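Local coordinates for designed helical repeat protein (Synthetic construct, PDB 5CWF) that has no known natural function, being a de novo designed protein that stacks repeated helices into a compact helical-repeat array, here crystallised with calcium ions, at residues A[108-121]-A[151-164]. Residues are numbered along the deposited sequence; the frame is centred on the assembly and turned at random.
With CA (calcium ion), chain J; CA (calcium ion), chain L.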
loop_
_atom_site.group_PDB
_atom_site.type_symbol
_atom_site.label_atom_id
_atom_site.label_comp_id
_atom_site.label_asym_id
_atom_site.label_seq_id
_atom_site.Cartn_x
_atom_site.Cartn_y
_atom_site.Cartn_z
ATOM N N LEU A 108 -8.261 4.586 1.110
ATOM C CA LEU A 108 -9.488 4.891 1.825
ATOM C C LEU A 108 -9.207 5.018 3.327
ATOM O O LEU A 108 -9.719 5.927 3.986
ATOM C CB LEU A 108 -10.538 3.816 1.540
ATOM C CG LEU A 108 -11.943 4.064 2.076
ATOM C CD1 LEU A 108 -12.476 5.380 1.561
ATOM C CD2 LEU A 108 -12.851 2.926 1.659
ATOM N N ALA A 109 -8.380 4.124 3.867
ATOM C CA ALA A 109 -8.025 4.199 5.275
ATOM C C ALA A 109 -7.314 5.521 5.581
ATOM O O ALA A 109 -7.619 6.191 6.582
ATOM C CB ALA A 109 -7.172 3.029 5.665
ATOM N N ALA A 110 -6.379 5.911 4.719
ATOM C CA ALA A 110 -5.676 7.193 4.919
ATOM C C ALA A 110 -6.628 8.386 4.795
ATOM O O ALA A 110 -6.393 9.446 5.397
ATOM C CB ALA A 110 -4.534 7.342 3.904
ATOM N N LYS A 111 -7.687 8.220 4.011
ATOM C CA LYS A 111 -8.634 9.303 3.752
ATOM C C LYS A 111 -9.677 9.439 4.858
ATOM O O LYS A 111 -10.208 10.531 5.106
ATOM C CB LYS A 111 -9.331 9.052 2.397
ATOM C CG LYS A 111 -10.265 10.143 1.915
ATOM C CD LYS A 111 -10.897 9.796 0.561
ATOM C CE LYS A 111 -9.858 9.671 -0.556
ATOM N NZ LYS A 111 -10.482 9.419 -1.894
ATOM N N ASN A 112 -9.923 8.346 5.567
ATOM C CA ASN A 112 -10.957 8.335 6.594
ATOM C C ASN A 112 -10.494 8.938 7.921
ATOM O O ASN A 112 -11.276 9.031 8.864
ATOM C CB ASN A 112 -11.465 6.908 6.797
ATOM C CG ASN A 112 -12.449 6.477 5.710
ATOM O OD1 ASN A 112 -12.920 7.295 4.916
ATOM N ND2 ASN A 112 -12.744 5.185 5.660
ATOM N N ASN A 113 -9.222 9.324 8.010
ATOM C CA ASN A 113 -8.721 10.007 9.204
ATOM C C ASN A 113 -8.810 9.235 10.542
ATOM O O ASN A 113 -8.943 9.861 11.598
ATOM C CB ASN A 113 -9.442 11.352 9.376
ATOM C CG ASN A 113 -8.470 12.528 9.456
ATOM O OD1 ASN A 113 -7.454 12.468 10.158
ATOM N ND2 ASN A 113 -8.833 13.640 8.812
ATOM N N ASP A 114 -8.886 7.907 10.502
ATOM C CA ASP A 114 -8.829 7.093 11.730
ATOM C C ASP A 114 -7.477 6.357 11.894
ATOM O O ASP A 114 -7.155 5.465 11.097
ATOM C CB ASP A 114 -10.011 6.110 11.748
ATOM C CG ASP A 114 -10.109 5.322 13.048
ATOM O OD1 ASP A 114 -9.083 4.875 13.599
ATOM O OD2 ASP A 114 -11.234 5.213 13.572
ATOM N N ASP A 115 -6.672 6.733 12.896
ATOM C CA ASP A 115 -5.324 6.152 13.034
ATOM C C ASP A 115 -5.302 4.645 13.287
ATOM O O ASP A 115 -4.388 3.964 12.826
ATOM C CB ASP A 115 -4.528 6.812 14.169
ATOM C CG ASP A 115 -4.006 8.193 13.818
ATOM O OD1 ASP A 115 -3.778 8.482 12.628
ATOM O OD2 ASP A 115 -3.761 8.981 14.749
ATOM N N GLU A 116 -6.264 4.128 14.045
ATOM C CA GLU A 116 -6.264 2.704 14.388
ATOM C C GLU A 116 -6.635 1.883 13.163
ATOM O O GLU A 116 -6.032 0.843 12.884
ATOM C CB GLU A 116 -7.218 2.425 15.569
ATOM C CG GLU A 116 -7.316 0.949 16.014
ATOM C CD GLU A 116 -6.303 0.581 17.092
ATOM O OE1 GLU A 116 -5.138 1.030 16.988
ATOM O OE2 GLU A 116 -6.677 -0.146 18.051
ATOM N N VAL A 117 -7.625 2.350 12.409
ATOM C CA VAL A 117 -8.010 1.661 11.185
ATOM C C VAL A 117 -6.890 1.733 10.152
ATOM O O VAL A 117 -6.563 0.736 9.506
ATOM C CB VAL A 117 -9.323 2.251 10.621
ATOM C CG1 VAL A 117 -9.607 1.735 9.215
ATOM C CG2 VAL A 117 -10.466 1.925 11.572
ATOM N N ALA A 118 -6.269 2.900 10.012
ATOM C CA ALA A 118 -5.212 3.058 9.031
ATOM C C ALA A 118 -4.079 2.095 9.352
ATOM O O ALA A 118 -3.538 1.440 8.458
ATOM C CB ALA A 118 -4.727 4.482 9.005
ATOM N N ARG A 119 -3.731 1.988 10.632
ATOM C CA ARG A 119 -2.656 1.087 11.032
ATOM C C ARG A 119 -2.994 -0.375 10.744
ATOM O O ARG A 119 -2.141 -1.128 10.283
ATOM C CB ARG A 119 -2.361 1.251 12.520
ATOM C CG ARG A 119 -1.496 0.133 13.097
ATOM C CD ARG A 119 -1.009 0.449 14.517
ATOM N NE ARG A 119 -0.026 1.531 14.546
ATOM C CZ ARG A 119 0.534 2.004 15.657
ATOM N NH1 ARG A 119 0.215 1.495 16.840
ATOM N NH2 ARG A 119 1.419 2.989 15.588
ATOM N N GLU A 120 -4.218 -0.791 11.037
ATOM C CA GLU A 120 -4.574 -2.199 10.868
ATOM C C GLU A 120 -4.773 -2.570 9.393
ATOM O O GLU A 120 -4.498 -3.689 8.999
ATOM C CB GLU A 120 -5.822 -2.564 11.658
ATOM C CG GLU A 120 -5.701 -2.443 13.194
ATOM C CD GLU A 120 -4.475 -3.118 13.813
ATOM O OE1 GLU A 120 -3.931 -4.070 13.236
ATOM O OE2 GLU A 120 -4.110 -2.746 14.948
ATOM N N ILE A 121 -5.290 -1.646 8.585
ATOM C CA ILE A 121 -5.437 -1.904 7.143
ATOM C C ILE A 121 -4.045 -2.045 6.517
ATOM O O ILE A 121 -3.792 -2.995 5.770
ATOM C CB ILE A 121 -6.271 -0.783 6.452
ATOM C CG1 ILE A 121 -7.726 -0.808 6.964
ATOM C CG2 ILE A 121 -6.227 -0.902 4.933
ATOM C CD1 ILE A 121 -8.518 -2.045 6.551
ATOM N N VAL A 151 -10.144 -6.737 2.904
ATOM C CA VAL A 151 -9.433 -5.610 3.507
ATOM C C VAL A 151 -10.050 -4.299 3.023
ATOM O O VAL A 151 -10.305 -3.381 3.814
ATOM C CB VAL A 151 -7.927 -5.639 3.151
ATOM C CG1 VAL A 151 -7.220 -4.376 3.665
ATOM C CG2 VAL A 151 -7.268 -6.862 3.747
ATOM N N LEU A 152 -10.328 -4.227 1.730
ATOM C CA LEU A 152 -10.966 -3.051 1.153
ATOM C C LEU A 152 -12.339 -2.822 1.777
ATOM O O LEU A 152 -12.690 -1.680 2.120
ATOM C CB LEU A 152 -11.036 -3.196 -0.386
ATOM C CG LEU A 152 -11.751 -2.099 -1.181
ATOM C CD1 LEU A 152 -11.185 -0.715 -0.831
ATOM C CD2 LEU A 152 -11.606 -2.357 -2.668
ATOM N N ASP A 153 -13.115 -3.892 1.968
ATOM C CA ASP A 153 -14.441 -3.758 2.578
ATOM C C ASP A 153 -14.296 -3.269 4.026
ATOM O O ASP A 153 -15.073 -2.399 4.498
ATOM C CB ASP A 153 -15.208 -5.093 2.531
ATOM C CG ASP A 153 -15.716 -5.439 1.126
ATOM O OD1 ASP A 153 -15.889 -4.514 0.299
ATOM O OD2 ASP A 153 -15.943 -6.642 0.843
ATOM N N ALA A 154 -13.278 -3.781 4.721
ATOM C CA ALA A 154 -13.011 -3.365 6.106
ATOM C C ALA A 154 -12.651 -1.895 6.193
ATOM O O ALA A 154 -12.998 -1.232 7.161
ATOM C CB ALA A 154 -11.887 -4.201 6.722
ATOM N N ALA A 155 -11.888 -1.405 5.227
ATOM C CA ALA A 155 -11.573 0.011 5.178
ATOM C C ALA A 155 -12.857 0.814 4.947
ATOM O O ALA A 155 -13.069 1.867 5.563
ATOM C CB ALA A 155 -10.560 0.288 4.088
ATOM N N LYS A 156 -13.707 0.304 4.067
ATOM C CA LYS A 156 -14.977 0.970 3.759
ATOM C C LYS A 156 -15.900 1.035 4.973
ATOM O O LYS A 156 -16.677 1.987 5.126
ATOM C CB LYS A 156 -15.678 0.256 2.600
ATOM C CG LYS A 156 -15.045 0.498 1.233
ATOM C CD LYS A 156 -15.661 -0.347 0.122
ATOM C CE LYS A 156 -15.001 -0.039 -1.231
ATOM N NZ LYS A 156 -15.579 -0.824 -2.372
ATOM N N ASN A 157 -15.787 0.043 5.851
ATOM C CA ASN A 157 -16.593 -0.023 7.060
ATOM C C ASN A 157 -15.883 0.529 8.297
ATOM O O ASN A 157 -16.410 0.409 9.407
ATOM C CB ASN A 157 -17.002 -1.468 7.336
ATOM C CG ASN A 157 -17.919 -2.027 6.274
ATOM O OD1 ASN A 157 -18.715 -1.300 5.680
ATOM N ND2 ASN A 157 -17.855 -3.333 6.069
ATOM N N ASN A 158 -14.698 1.109 8.109
ATOM C CA ASN A 158 -13.885 1.625 9.213
ATOM C C ASN A 158 -13.773 0.586 10.334
ATOM O O ASN A 158 -14.048 0.865 11.486
ATOM C CB ASN A 158 -14.453 2.953 9.740
ATOM C CG ASN A 158 -13.362 3.884 10.266
ATOM O OD1 ASN A 158 -12.326 4.094 9.614
ATOM N ND2 ASN A 158 -13.575 4.424 11.454
ATOM N N ASP A 159 -13.426 -0.639 9.953
ATOM C CA ASP A 159 -13.526 -1.801 10.836
ATOM C C ASP A 159 -12.134 -2.365 11.159
ATOM O O ASP A 159 -11.621 -3.224 10.428
ATOM C CB ASP A 159 -14.423 -2.849 10.172
ATOM C CG ASP A 159 -14.674 -4.065 11.041
ATOM O OD1 ASP A 159 -14.057 -4.199 12.119
ATOM O OD2 ASP A 159 -15.508 -4.898 10.628
ATOM N N ASP A 160 -11.533 -1.873 12.239
ATOM C CA ASP A 160 -10.160 -2.255 12.592
ATOM C C ASP A 160 -10.098 -3.691 13.108
ATOM O O ASP A 160 -9.114 -4.388 12.885
ATOM C CB ASP A 160 -9.551 -1.288 13.642
ATOM C CG ASP A 160 -10.432 -1.078 14.895
ATOM O OD1 ASP A 160 -11.633 -0.776 14.768
ATOM O OD2 ASP A 160 -9.905 -1.176 16.025
ATOM N N GLU A 161 -11.160 -4.145 13.769
ATOM C CA GLU A 161 -11.189 -5.503 14.301
ATOM C C GLU A 161 -11.139 -6.526 13.152
ATOM O O GLU A 161 -10.392 -7.512 13.188
ATOM C CB GLU A 161 -12.434 -5.700 15.189
ATOM C CG GLU A 161 -12.388 -4.928 16.532
ATOM C CD GLU A 161 -12.833 -3.454 16.446
ATOM O OE1 GLU A 161 -13.409 -3.051 15.406
ATOM O OE2 GLU A 161 -12.627 -2.700 17.441
ATOM N N THR A 162 -11.929 -6.285 12.117
ATOM C CA THR A 162 -11.941 -7.182 10.963
ATOM C C THR A 162 -10.609 -7.117 10.205
ATOM O O THR A 162 -10.106 -8.134 9.742
ATOM C CB THR A 162 -13.129 -6.845 10.037
ATOM O OG1 THR A 162 -14.343 -7.060 10.762
ATOM C CG2 THR A 162 -13.136 -7.720 8.796
ATOM N N ALA A 163 -10.013 -5.934 10.119
ATOM C CA ALA A 163 -8.698 -5.836 9.478
ATOM C C ALA A 163 -7.675 -6.748 10.179
ATOM O O ALA A 163 -6.924 -7.488 9.525
ATOM C CB ALA A 163 -8.222 -4.397 9.478
ATOM N N ARG A 164 -7.671 -6.737 11.507
ATOM C CA ARG A 164 -6.724 -7.566 12.255
ATOM C C ARG A 164 -6.968 -9.054 12.009
ATOM O O ARG A 164 -6.026 -9.828 11.916
ATOM C CB ARG A 164 -6.784 -7.249 13.759
ATOM C CG ARG A 164 -6.070 -5.941 14.114
ATOM C CD ARG A 164 -5.913 -5.749 15.646
ATOM N NE ARG A 164 -7.175 -5.535 16.336
ATOM C CZ ARG A 164 -7.717 -4.350 16.613
ATOM N NH1 ARG A 164 -7.101 -3.209 16.330
ATOM N NH2 ARG A 164 -8.876 -4.315 17.226
HETATM CA CA CA J . -13.500 -0.561 16.198
HETATM CA CA CA L . -5.759 13.016 11.790
HETATM O O HOH W 1 -14.713 -0.483 14.174
HETATM O O HOH W 2 -6.138 15.063 10.786
#
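Two neighbouring helix-loop-helix turns of the designed repeat array pack side by side, and D114 of one loop meets N158 of the other. N158 ND2 donates to D114 OD2 (3.3 Å), approaching from above the carboxylate plane. D114 is also the N-cap of helix 115-134: with CG anti to the backbone N (chi1 -174°), its OD1 accepts from V117 N at 3.1 Å. An alanine at D114 would remove both acceptors, and would probably leave V117 N uncapped and the N158 amide without its mate across the loops. N158 is the C-prime residue of the Schellman motif that ends helix 138-156, a positive-phi place that asparagine tolerates well, while V117 CG2 packs against its OD1. Deeper, I121 is a knob among V151, A154, A155 and A163; its CD1 lies 4.0 Å from A155 CB, and small alanines let the helices close around the branched chain. Beside this packing, R164 NH1 makes salt bridges to E116 OE2 (3.5 Å) and, through a weak bond at the guanidinium edge, E120 OE2 (3.3 Å). D160 OD2 joins through a weak salt bridge to R164 NH1, while its OD1 binds calcium with E161. Arginine and calcium probably offset part of the gathered acidic charge.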